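Local structure of L protein (CAS virus, 5MV0) at residues B[8-11]-B[12-16]; B[151-155]-B[156-160]. The protein probably carries, in this N-terminal domain of the viral polymerase, the endonuclease that cleaves capped host mRNA to supply primers for viral transcription (cap-snatching). All blocks are in the same frame, centred on the assembly; numbering follows the deposited sequence. Where two conformers were deposited one is given.

Interaction 1: residues B[8-11]-B[12-16]; sequences NLLK and NVILE
Leu-10 and Ile-14 meet one helical turn apart, the CG of Leu-10 lying 4.3 Å from the CD1 of Ile-14. The delta methyl gets there because CG1 of Ile-14 sits anti to its carbonyl carbon (chi1 -66°) and the chain then runs straight on, back along the helix toward Leu-10; on the way CG1 passes 3.4 Å from the O of Leu-10. Leu-15 likewise leans back, but only over backbone: its CG is 3.2 Å from the O of Lys-11.

Beneath these side chains run four backbone hydrogen bonds of the i to i+4 kind. The shorter ones are Ile-14 N to Leu-10 O at 2.9 Å and Leu-15 N to Lys-11 O at 2.8 Å, while Asn-12 N reaches Asn-8 O at a longer 3.3 Å. Val-13 N bonds Leu-9 O at 3.0 Å.

Further out, Leu-37 of helix 34-57 packs on Leu-10, Lys-11 and Ile-14, and Lys-11 bends its chain to put NZ in a salt bridge with Asp-32 of the same chain. On another side, Phe-203 touches Leu-9 and Val-13, and the N of Thr-206 bonds Asn-12 OD1; Leu-15 packs on Leu-15 of the second subunit. The whole is regular alpha-helix, a stretch of helix 4-20 buried among its neighbours in the helical part of the cap-snatching domain.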
loop_
_atom_site.group_PDB
_atom_site.type_symbol
_atom_site.label_atom_id
_atom_site.label_comp_id
_atom_site.label_asym_id
_atom_site.label_seq_id
_atom_site.Cartn_x
_atom_site.Cartn_y
_atom_site.Cartn_z
ATOM N N ASN B 8 5.955 16.422 -6.266
ATOM C CA ASN B 8 4.578 15.926 -6.253
ATOM C C ASN B 8 4.468 14.586 -6.960
ATOM O O ASN B 8 3.691 13.709 -6.547
ATOM C CB ASN B 8 3.647 16.931 -6.922
ATOM C CG ASN B 8 3.400 18.142 -6.061
ATOM O OD1 ASN B 8 3.521 18.081 -4.834
ATOM N ND2 ASN B 8 3.049 19.256 -6.695
ATOM N N LEU B 9 5.214 14.427 -8.051
ATOM C CA LEU B 9 5.181 13.177 -8.794
ATOM C C LEU B 9 5.826 12.049 -7.998
ATOM O O LEU B 9 5.315 10.925 -7.968
ATOM C CB LEU B 9 5.878 13.370 -10.140
ATOM C CG LEU B 9 5.734 12.234 -11.160
ATOM C CD1 LEU B 9 4.233 11.931 -11.446
ATOM C CD2 LEU B 9 6.481 12.568 -12.456
ATOM N N LEU B 10 6.950 12.331 -7.339
ATOM C CA LEU B 10 7.617 11.295 -6.556
ATOM C C LEU B 10 6.746 10.838 -5.387
ATOM O O LEU B 10 6.742 9.654 -5.038
ATOM C CB LEU B 10 8.978 11.810 -6.075
ATOM C CG LEU B 10 9.838 10.873 -5.219
ATOM C CD1 LEU B 10 10.111 9.564 -5.956
ATOM C CD2 LEU B 10 11.144 11.578 -4.869
ATOM N N LYS B 11 5.989 11.755 -4.774
ATOM C CA LYS B 11 5.052 11.332 -3.729
ATOM C C LYS B 11 4.045 10.331 -4.276
ATOM O O LYS B 11 3.738 9.319 -3.634
ATOM C CB LYS B 11 4.324 12.541 -3.136
ATOM C CG LYS B 11 5.211 13.416 -2.265
ATOM C CD LYS B 11 4.401 14.383 -1.408
ATOM C CE LYS B 11 3.820 15.508 -2.237
ATOM N NZ LYS B 11 3.882 16.801 -1.477
ATOM N N ASN B 12 3.535 10.593 -5.475
ATOM C CA ASN B 12 2.586 9.674 -6.086
ATOM C C ASN B 12 3.227 8.313 -6.382
ATOM O O ASN B 12 2.611 7.267 -6.135
ATOM C CB ASN B 12 2.026 10.320 -7.349
ATOM C CG ASN B 12 1.033 9.430 -8.063
ATOM O OD1 ASN B 12 1.395 8.710 -8.989
ATOM N ND2 ASN B 12 -0.225 9.478 -7.637
ATOM N N VAL B 13 4.465 8.303 -6.896
ATOM C CA VAL B 13 5.187 7.043 -7.109
ATOM C C VAL B 13 5.297 6.265 -5.801
ATOM O O VAL B 13 4.991 5.068 -5.738
ATOM C CB VAL B 13 6.586 7.314 -7.706
ATOM C CG1 VAL B 13 7.456 6.036 -7.664
ATOM C CG2 VAL B 13 6.489 7.886 -9.122
ATOM N N ILE B 14 5.735 6.929 -4.730
ATOM C CA ILE B 14 5.901 6.226 -3.457
ATOM C C ILE B 14 4.556 5.714 -2.951
ATOM O O ILE B 14 4.435 4.566 -2.491
ATOM C CB ILE B 14 6.589 7.147 -2.430
ATOM C CG1 ILE B 14 8.035 7.451 -2.865
ATOM C CG2 ILE B 14 6.548 6.529 -1.061
ATOM C CD1 ILE B 14 8.759 8.412 -1.911
ATOM N N LEU B 15 3.521 6.548 -3.042
ATOM C CA LEU B 15 2.194 6.121 -2.609
ATOM C C LEU B 15 1.735 4.892 -3.379
ATOM O O LEU B 15 1.147 3.968 -2.795
ATOM C CB LEU B 15 1.181 7.259 -2.780
ATOM C CG LEU B 15 1.261 8.398 -1.748
ATOM C CD1 LEU B 15 0.486 9.636 -2.209
ATOM C CD2 LEU B 15 0.740 7.946 -0.402
ATOM N N GLU B 16 1.980 4.864 -4.691
ATOM C CA GLU B 16 1.542 3.716 -5.480
ATOM C C GLU B 16 2.315 2.463 -5.101
ATOM O O GLU B 16 1.733 1.375 -4.984
ATOM C CB GLU B 16 1.693 3.994 -6.983
ATOM C CG GLU B 16 1.133 2.852 -7.832
ATOM C CD GLU B 16 1.104 3.130 -9.326
ATOM O OE1 GLU B 16 0.342 2.441 -10.045
ATOM O OE2 GLU B 16 1.844 4.025 -9.788
#

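Interaction 2: residues B[151-155]-B[156-160]; sequences GNVPE and RLLFE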
loop_
_atom_site.group_PDB
_atom_site.type_symbol
_atom_site.label_atom_id
_atom_site.label_comp_id
_atom_site.label_asym_id
_atom_site.label_seq_id
_atom_site.Cartn_x
_atom_site.Cartn_y
_atom_site.Cartn_z
ATOM N N GLY B 151 10.073 -7.674 -8.004
ATOM C CA GLY B 151 8.973 -8.497 -7.514
ATOM C C GLY B 151 7.643 -8.054 -8.104
ATOM O O GLY B 151 7.503 -7.908 -9.318
ATOM N N ASN B 152 6.657 -7.802 -7.237
ATOM C CA ASN B 152 5.349 -7.337 -7.684
ATOM C C ASN B 152 5.322 -5.859 -8.056
ATOM O O ASN B 152 4.301 -5.391 -8.570
ATOM C CB ASN B 152 4.311 -7.576 -6.593
ATOM C CG ASN B 152 4.203 -9.024 -6.208
ATOM O OD1 ASN B 152 3.983 -9.880 -7.058
ATOM N ND2 ASN B 152 4.401 -9.316 -4.924
ATOM N N VAL B 153 6.381 -5.103 -7.784
ATOM C CA VAL B 153 6.379 -3.676 -8.105
ATOM C C VAL B 153 6.818 -3.487 -9.549
ATOM O O VAL B 153 7.895 -3.969 -9.930
ATOM C CB VAL B 153 7.283 -2.879 -7.154
ATOM C CG1 VAL B 153 7.207 -1.408 -7.510
ATOM C CG2 VAL B 153 6.865 -3.105 -5.719
ATOM N N PRO B 154 6.029 -2.791 -10.378
ATOM C CA PRO B 154 6.430 -2.558 -11.773
ATOM C C PRO B 154 7.787 -1.868 -11.855
ATOM O O PRO B 154 8.072 -0.929 -11.105
ATOM C CB PRO B 154 5.317 -1.656 -12.324
ATOM C CG PRO B 154 4.138 -1.857 -11.401
ATOM C CD PRO B 154 4.724 -2.182 -10.046
ATOM N N GLU B 155 8.620 -2.332 -12.795
ATOM C CA GLU B 155 9.975 -1.797 -12.904
ATOM C C GLU B 155 9.973 -0.302 -13.187
ATOM O O GLU B 155 10.900 0.408 -12.773
ATOM C CB GLU B 155 10.772 -2.522 -13.992
ATOM C CG GLU B 155 12.255 -2.172 -13.908
ATOM C CD GLU B 155 13.112 -2.794 -14.995
ATOM O OE1 GLU B 155 12.581 -3.540 -15.849
ATOM O OE2 GLU B 155 14.331 -2.522 -14.987
ATOM N N ARG B 156 8.946 0.200 -13.879
ATOM C CA ARG B 156 8.905 1.629 -14.165
ATOM C C ARG B 156 8.868 2.448 -12.877
ATOM O O ARG B 156 9.436 3.548 -12.816
ATOM C CB ARG B 156 7.696 1.946 -15.043
ATOM C CG ARG B 156 7.623 3.385 -15.495
ATOM C CD ARG B 156 8.905 3.788 -16.197
ATOM N NE ARG B 156 8.904 5.195 -16.591
ATOM C CZ ARG B 156 8.588 5.640 -17.802
ATOM N NH1 ARG B 156 8.236 4.786 -18.760
ATOM N NH2 ARG B 156 8.632 6.942 -18.055
ATOM N N LEU B 157 8.203 1.938 -11.841
ATOM C CA LEU B 157 8.131 2.692 -10.589
ATOM C C LEU B 157 9.471 2.685 -9.853
ATOM O O LEU B 157 9.862 3.701 -9.265
ATOM C CB LEU B 157 7.013 2.140 -9.707
ATOM C CG LEU B 157 5.588 2.285 -10.259
ATOM C CD1 LEU B 157 4.552 1.727 -9.276
ATOM C CD2 LEU B 157 5.286 3.749 -10.594
ATOM N N LEU B 158 10.189 1.555 -9.867
ATOM C CA LEU B 158 11.555 1.542 -9.344
ATOM C C LEU B 158 12.425 2.538 -10.080
ATOM O O LEU B 158 13.279 3.202 -9.473
ATOM C CB LEU B 158 12.179 0.151 -9.471
ATOM C CG LEU B 158 12.034 -0.883 -8.355
ATOM C CD1 LEU B 158 12.708 -0.414 -7.046
ATOM C CD2 LEU B 158 10.582 -1.200 -8.138
ATOM N N PHE B 159 12.267 2.606 -11.403
ATOM C CA PHE B 159 12.998 3.585 -12.197
ATOM C C PHE B 159 12.663 5.007 -11.764
ATOM O O PHE B 159 13.555 5.848 -11.617
ATOM C CB PHE B 159 12.690 3.411 -13.689
ATOM C CG PHE B 159 13.154 4.580 -14.513
ATOM C CD1 PHE B 159 14.508 4.732 -14.809
ATOM C CD2 PHE B 159 12.260 5.563 -14.928
ATOM C CE1 PHE B 159 14.956 5.836 -15.533
ATOM C CE2 PHE B 159 12.704 6.668 -15.649
ATOM C CZ PHE B 159 14.046 6.801 -15.962
ATOM N N GLU B 160 11.370 5.306 -11.591
ATOM C CA GLU B 160 10.973 6.670 -11.239
ATOM C C GLU B 160 11.496 7.083 -9.869
ATOM O O GLU B 160 11.789 8.267 -9.655
ATOM C CB GLU B 160 9.448 6.813 -11.282
ATOM C CG GLU B 160 8.872 6.694 -12.676
ATOM C CD GLU B 160 9.336 7.809 -13.605
ATOM O OE1 GLU B 160 9.580 8.931 -13.123
ATOM O OE2 GLU B 160 9.473 7.561 -14.820
#
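A helix N-terminus is built here: the loop that follows strand 137-145 turns into helix 155-170, with Pro-154 at the N-cap. The carbonyl O of Pro-154 takes the N-H of Leu-157 at 3.0 Å, but the donor stands well above the carbonyl plane and the N-H...O angle is a bent 136°. A weak bond from Leu-158 N reaches the same oxygen at 3.5 Å. One residue on, the geometry is already that of regular helix, with Phe-159 N bonded to Glu-155 O at 2.9 Å.

Val-153, just before the N-cap, and Leu-158, four residues after it, form a hydrophobic staple. Val-153 turns its CB toward the helix and sends CG1 crosswise over Leu-158, 3.4 Å from CD2, tighter than an ordinary methyl contact; the same CG1 lies 4.2 Å from Leu-157 CB. Pro-154 lies alongside Leu-157, the two directed alike, with the ring CD 4.0 Å from Leu-157 CD1. Ile-17 and Ile-20 of helix 4-20 pack on Val-153 and Pro-154 respectively, and Ile-48 of helix 34-57 touches Leu-158.

Along the helix, Arg-156 forms a salt bridge with Glu-160. The arginine chain bends at chi2 (55°), bringing NE of Arg-156 to 3.0 Å from OE2 of Glu-160 in a nearly straight bond of 166°; NH2 adds a weak bond to that oxygen. OE2 lies close to the guanidinium plane and uses its anti lone pair, while NH2 also bonds the OG of Ser-201. With Glu-160 at its edge and Ser-201 as a second partner of NH2, the guanidinium is probably restrained in its rotation, and its positive charge probably helps to keep buried Glu-160 ionised.

The centres of interactions 1 and 2 lie about 12 Å apart, and the two touch directly where helix 4-20 packs against the start of helix 155-170. Val-13 sits in the joint: its CG1 is 3.7 Å from Leu-157 O and its CG2 3.8 Å from Glu-160 CB. A turn later, OE2 of Glu-16 packs 3.5 Å from Leu-157 CD2. Phe-203, already in contact with interaction 1, also touches Leu-157 and Glu-160. The N-terminal helix 4-20 and helix 155-170, far apart in sequence, thus pack together. Asp-32 of the third subunit, not the one paired with Lys-11, reaches both contacts: its backbone N bonds OE1 of Glu-16, and it packs on Pro-154 and Leu-157.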